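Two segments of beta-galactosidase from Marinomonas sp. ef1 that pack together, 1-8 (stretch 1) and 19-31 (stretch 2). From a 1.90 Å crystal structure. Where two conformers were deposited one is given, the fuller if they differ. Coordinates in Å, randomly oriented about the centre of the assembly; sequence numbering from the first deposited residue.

Stretch 1 1-8: MKLGVCYY
Stretch 2 (19-31) EDAQHMRRIGIQY

The shortest polar contact between the two stretches joins a buried tyrosine to a helix aspartate: Tyr7 OH donates a hydrogen bond to Asp20 OD2 at 2.7 Å. The CA-to-CB bonds of Tyr7 (chi1 -179°, t; chi2 46°) and of Asp20 (chi1 -77°, m; chi2 -31°), which lies in a helix that begins earlier in the chain, each point toward the other stretch, and these rotamers bring the hydroxyl to the carboxylate. Asp20 OD1 is satisfied elsewhere in the structure, so neither carboxylate oxygen is left unpaired in this buried setting.

The remaining direct hydrogen bonds are made by backbone. Lys2 and the residues after it are extended, with phi/psi running from -120/157 at Lys2 through -142/173 at Gly4 to -90/129 at Cys6. Stretch 2 runs as helix through Ile27 and then turns into a short strand leading through Tyr31. Gly4 pairs with Tyr31 in a parallel bridge, their CA atoms 4.4 Å apart, although the two strand axes cross at -74°. Leu3 O accepts from both Gln30 N (2.8 Å, 169°) and Tyr31 N (3.3 Å, 150°); the phi/psi of -116/-22 at Gln30 brings these successive amides to one carbonyl. Val5 N returns a bond to Tyr31 O at 2.9 Å. Between these links, Gly4 CA lies 3.0 Å from Tyr31 O in a CA-H...O contact, and an ideal CB on Gly4 would lie only 3.2 Å from that same oxygen, a tight fit that suits glycine.

The turn from helix to strand is a Schellman motif. Gly28 N bonds to Arg25 O at 3.0 Å and weakly to Met24 O at 3.3 Å, and Ile29 N reaches Met24 O at 3.1 Å. Gly28 has phi/psi 109/9, where a CB would be jammed against the preceding carbonyl oxygen. Its own carbonyl is bridged to stretch 1: one water accepts from Leu3 N (2.8 Å) and donates to Gly28 O (2.7 Å) and Gln30 OE1 (2.8 Å). A second water links Lys2 NZ (3.2 Å) to Tyr31 OH (3.1 Å).

Buried apolar side chains, Leu3, Val5, Met24 and Ile29, pack between the stretches; their hydrocarbon and thioether groups need no polar partner there. Met24 (m, t, t) places its CE 3.7 Å from the Tyr7 ring centroid and 13° off the ring normal, a CH-pi contact over one face, while Asp20 OD2 lies at the ring edge. The flexible thioether also serves Val5 (chi1 73°, p), whose CG1 is 4.0 Å from Met24 SD and 4.0 Å from Ile29 CG2. Ile29 (m, m) starts sideways, but its end comes nearer, with CD1 3.9 Å from Leu3 CB; Leu3 (m, t) has the largest area covered by the other stretch, 81 Å².

The long Lys2 chain (m, t, t, p) covers the Tyr31 edge, with Lys2 CD 4.0 Å from Tyr31 CE1, and its CG lies 3.5 Å from Gln30 OE1. Tyr31 has chi1 -77° (m) and chi2 73°; Gln30 is m, t, with chi3 -107°. In total, 567 Å² is buried between the stretches, counting both sides.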

# COMPACT_ATOMS: atom_id res chain seq x y z
N MET A 1 44.61 24.80 -0.88
CA MET A 1 44.29 23.34 -0.83
C MET A 1 45.28 22.58 0.06
O MET A 1 46.10 21.80 -0.43
CB MET A 1 44.26 22.75 -2.24
CG MET A 1 43.21 23.39 -3.12
SD MET A 1 43.02 22.52 -4.68
CE MET A 1 41.98 23.69 -5.56
N LYS A 2 45.17 22.83 1.36
CA LYS A 2 46.06 22.23 2.36
C LYS A 2 45.28 21.38 3.36
O LYS A 2 44.09 21.58 3.54
CB LYS A 2 46.81 23.34 3.09
CG LYS A 2 47.70 24.15 2.16
CD LYS A 2 48.66 25.02 2.94
CE LYS A 2 49.68 25.66 2.02
NZ LYS A 2 49.08 26.74 1.19
N LEU A 3 45.98 20.44 4.00
CA LEU A 3 45.37 19.54 4.97
C LEU A 3 45.81 19.85 6.40
O LEU A 3 46.92 20.34 6.64
CB LEU A 3 45.72 18.09 4.64
CG LEU A 3 45.24 17.57 3.27
CD1 LEU A 3 45.64 16.12 3.15
CD2 LEU A 3 43.74 17.74 3.07
N GLY A 4 44.92 19.55 7.34
CA GLY A 4 45.15 19.79 8.76
C GLY A 4 44.60 18.67 9.63
O GLY A 4 43.92 17.77 9.14
N VAL A 5 44.89 18.75 10.92
CA VAL A 5 44.27 17.84 11.89
C VAL A 5 44.07 18.50 13.25
O VAL A 5 44.87 19.35 13.65
CB VAL A 5 45.06 16.52 11.99
CG1 VAL A 5 46.38 16.70 12.73
CG2 VAL A 5 44.22 15.42 12.64
N CYS A 6 43.00 18.11 13.95
CA CYS A 6 42.76 18.50 15.33
C CYS A 6 43.41 17.46 16.23
O CYS A 6 43.19 16.26 16.07
CB CYS A 6 41.25 18.58 15.60
SG CYS A 6 40.40 19.75 14.52
N TYR A 7 44.21 17.93 17.19
CA TYR A 7 45.14 17.10 17.97
C TYR A 7 45.08 17.43 19.47
O TYR A 7 44.88 18.59 19.84
CB TYR A 7 46.55 17.33 17.43
CG TYR A 7 47.68 16.54 18.07
CD1 TYR A 7 47.57 15.18 18.31
CD2 TYR A 7 48.89 17.16 18.38
CE1 TYR A 7 48.63 14.46 18.88
CE2 TYR A 7 49.95 16.46 18.94
CZ TYR A 7 49.82 15.11 19.18
OH TYR A 7 50.88 14.42 19.74
N TYR A 8 45.24 16.40 20.31
CA TYR A 8 45.19 16.53 21.77
C TYR A 8 46.42 15.90 22.41
O TYR A 8 46.36 14.80 22.96
CB TYR A 8 43.86 15.95 22.30
CG TYR A 8 42.72 16.73 21.67
CD1 TYR A 8 42.21 16.35 20.42
CD2 TYR A 8 42.26 17.91 22.24
CE1 TYR A 8 41.22 17.09 19.80
CE2 TYR A 8 41.27 18.66 21.62
CZ TYR A 8 40.76 18.24 20.40
OH TYR A 8 39.80 18.96 19.78
N GLU A 19 56.64 10.95 17.28
CA GLU A 19 56.03 10.03 16.31
C GLU A 19 54.73 10.60 15.70
O GLU A 19 54.54 10.49 14.49
CB GLU A 19 55.76 8.66 16.95
CG GLU A 19 54.89 7.68 16.14
CD GLU A 19 55.45 7.36 14.76
OE1 GLU A 19 56.69 7.44 14.60
OE2 GLU A 19 54.66 7.02 13.85
N ASP A 20 53.87 11.19 16.53
CA ASP A 20 52.60 11.76 16.04
C ASP A 20 52.90 12.80 14.96
O ASP A 20 52.32 12.75 13.88
CB ASP A 20 51.78 12.43 17.16
CG ASP A 20 51.05 11.43 18.07
OD1 ASP A 20 50.65 10.33 17.63
OD2 ASP A 20 50.83 11.78 19.25
N ALA A 21 53.82 13.72 15.26
CA ALA A 21 54.15 14.81 14.35
C ALA A 21 54.78 14.33 13.04
O ALA A 21 54.47 14.85 11.97
CB ALA A 21 55.06 15.82 15.05
N GLN A 22 55.66 13.33 13.13
CA GLN A 22 56.29 12.72 11.95
C GLN A 22 55.25 12.02 11.06
O GLN A 22 55.25 12.19 9.85
CB GLN A 22 57.39 11.73 12.36
CG GLN A 22 58.61 12.41 12.98
CD GLN A 22 59.61 11.44 13.59
OE1 GLN A 22 59.26 10.35 14.07
NE2 GLN A 22 60.88 11.84 13.58
N HIS A 23 54.37 11.26 11.70
CA HIS A 23 53.27 10.57 11.02
C HIS A 23 52.35 11.60 10.31
O HIS A 23 52.04 11.44 9.13
CB HIS A 23 52.50 9.71 12.04
CG HIS A 23 51.64 8.65 11.43
ND1 HIS A 23 51.12 7.61 12.18
CD2 HIS A 23 51.20 8.45 10.17
CE1 HIS A 23 50.39 6.83 11.40
NE2 HIS A 23 50.43 7.31 10.18
N MET A 24 51.98 12.67 11.00
CA MET A 24 51.20 13.75 10.38
C MET A 24 51.85 14.27 9.08
O MET A 24 51.20 14.40 8.04
CB MET A 24 51.02 14.93 11.35
CG MET A 24 50.04 14.65 12.49
SD MET A 24 50.15 15.87 13.80
CE MET A 24 49.20 15.05 15.08
N ARG A 25 53.15 14.53 9.16
CA ARG A 25 53.91 15.01 8.01
C ARG A 25 53.85 13.99 6.85
O ARG A 25 53.61 14.38 5.71
CB ARG A 25 55.37 15.31 8.41
CG ARG A 25 56.23 15.94 7.32
CD ARG A 25 57.65 16.20 7.81
NE ARG A 25 58.34 17.18 6.97
CZ ARG A 25 59.54 17.68 7.23
NH1 ARG A 25 60.21 17.29 8.31
NH2 ARG A 25 60.08 18.56 6.40
N ARG A 26 54.04 12.71 7.16
CA ARG A 26 54.01 11.65 6.14
C ARG A 26 52.70 11.62 5.36
O ARG A 26 52.70 11.40 4.15
CB ARG A 26 54.26 10.25 6.74
CG ARG A 26 55.69 10.03 7.22
CD ARG A 26 56.03 8.56 7.43
NE ARG A 26 55.32 7.90 8.52
CZ ARG A 26 55.63 7.97 9.82
NH1 ARG A 26 54.89 7.30 10.71
NH2 ARG A 26 56.67 8.69 10.26
N ILE A 27 51.59 11.85 6.05
CA ILE A 27 50.26 11.90 5.43
C ILE A 27 50.10 13.10 4.49
O ILE A 27 49.38 13.02 3.51
CB ILE A 27 49.15 11.84 6.51
CG1 ILE A 27 49.14 10.45 7.17
CG2 ILE A 27 47.77 12.15 5.93
CD1 ILE A 27 48.46 10.40 8.52
N GLY A 28 50.79 14.20 4.79
CA GLY A 28 50.62 15.46 4.05
C GLY A 28 49.93 16.56 4.84
O GLY A 28 49.59 17.61 4.27
N ILE A 29 49.73 16.33 6.14
CA ILE A 29 49.16 17.33 7.05
C ILE A 29 50.14 18.49 7.19
O ILE A 29 51.33 18.26 7.41
CB ILE A 29 48.90 16.73 8.46
CG1 ILE A 29 47.90 15.56 8.42
CG2 ILE A 29 48.38 17.80 9.41
CD1 ILE A 29 46.57 15.87 7.78
N GLN A 30 49.64 19.72 7.07
CA GLN A 30 50.46 20.93 7.22
C GLN A 30 50.09 21.82 8.41
O GLN A 30 50.93 22.64 8.85
CB GLN A 30 50.39 21.76 5.93
CG GLN A 30 51.02 21.08 4.72
CD GLN A 30 50.99 21.95 3.48
OE1 GLN A 30 50.21 21.71 2.55
NE2 GLN A 30 51.82 22.98 3.47
N TYR A 31 48.85 21.70 8.91
CA TYR A 31 48.34 22.49 10.04
C TYR A 31 47.81 21.58 11.14
O TYR A 31 47.23 20.53 10.86
CB TYR A 31 47.20 23.42 9.60
CG TYR A 31 47.65 24.64 8.86
CD1 TYR A 31 48.12 24.54 7.55
CD2 TYR A 31 47.60 25.90 9.45
CE1 TYR A 31 48.54 25.66 6.85
CE2 TYR A 31 48.01 27.03 8.75
CZ TYR A 31 48.48 26.91 7.46
OH TYR A 31 48.89 28.01 6.75
O HOH W 1 48.21 28.33 3.78
O HOH W 2 48.40 19.56 2.90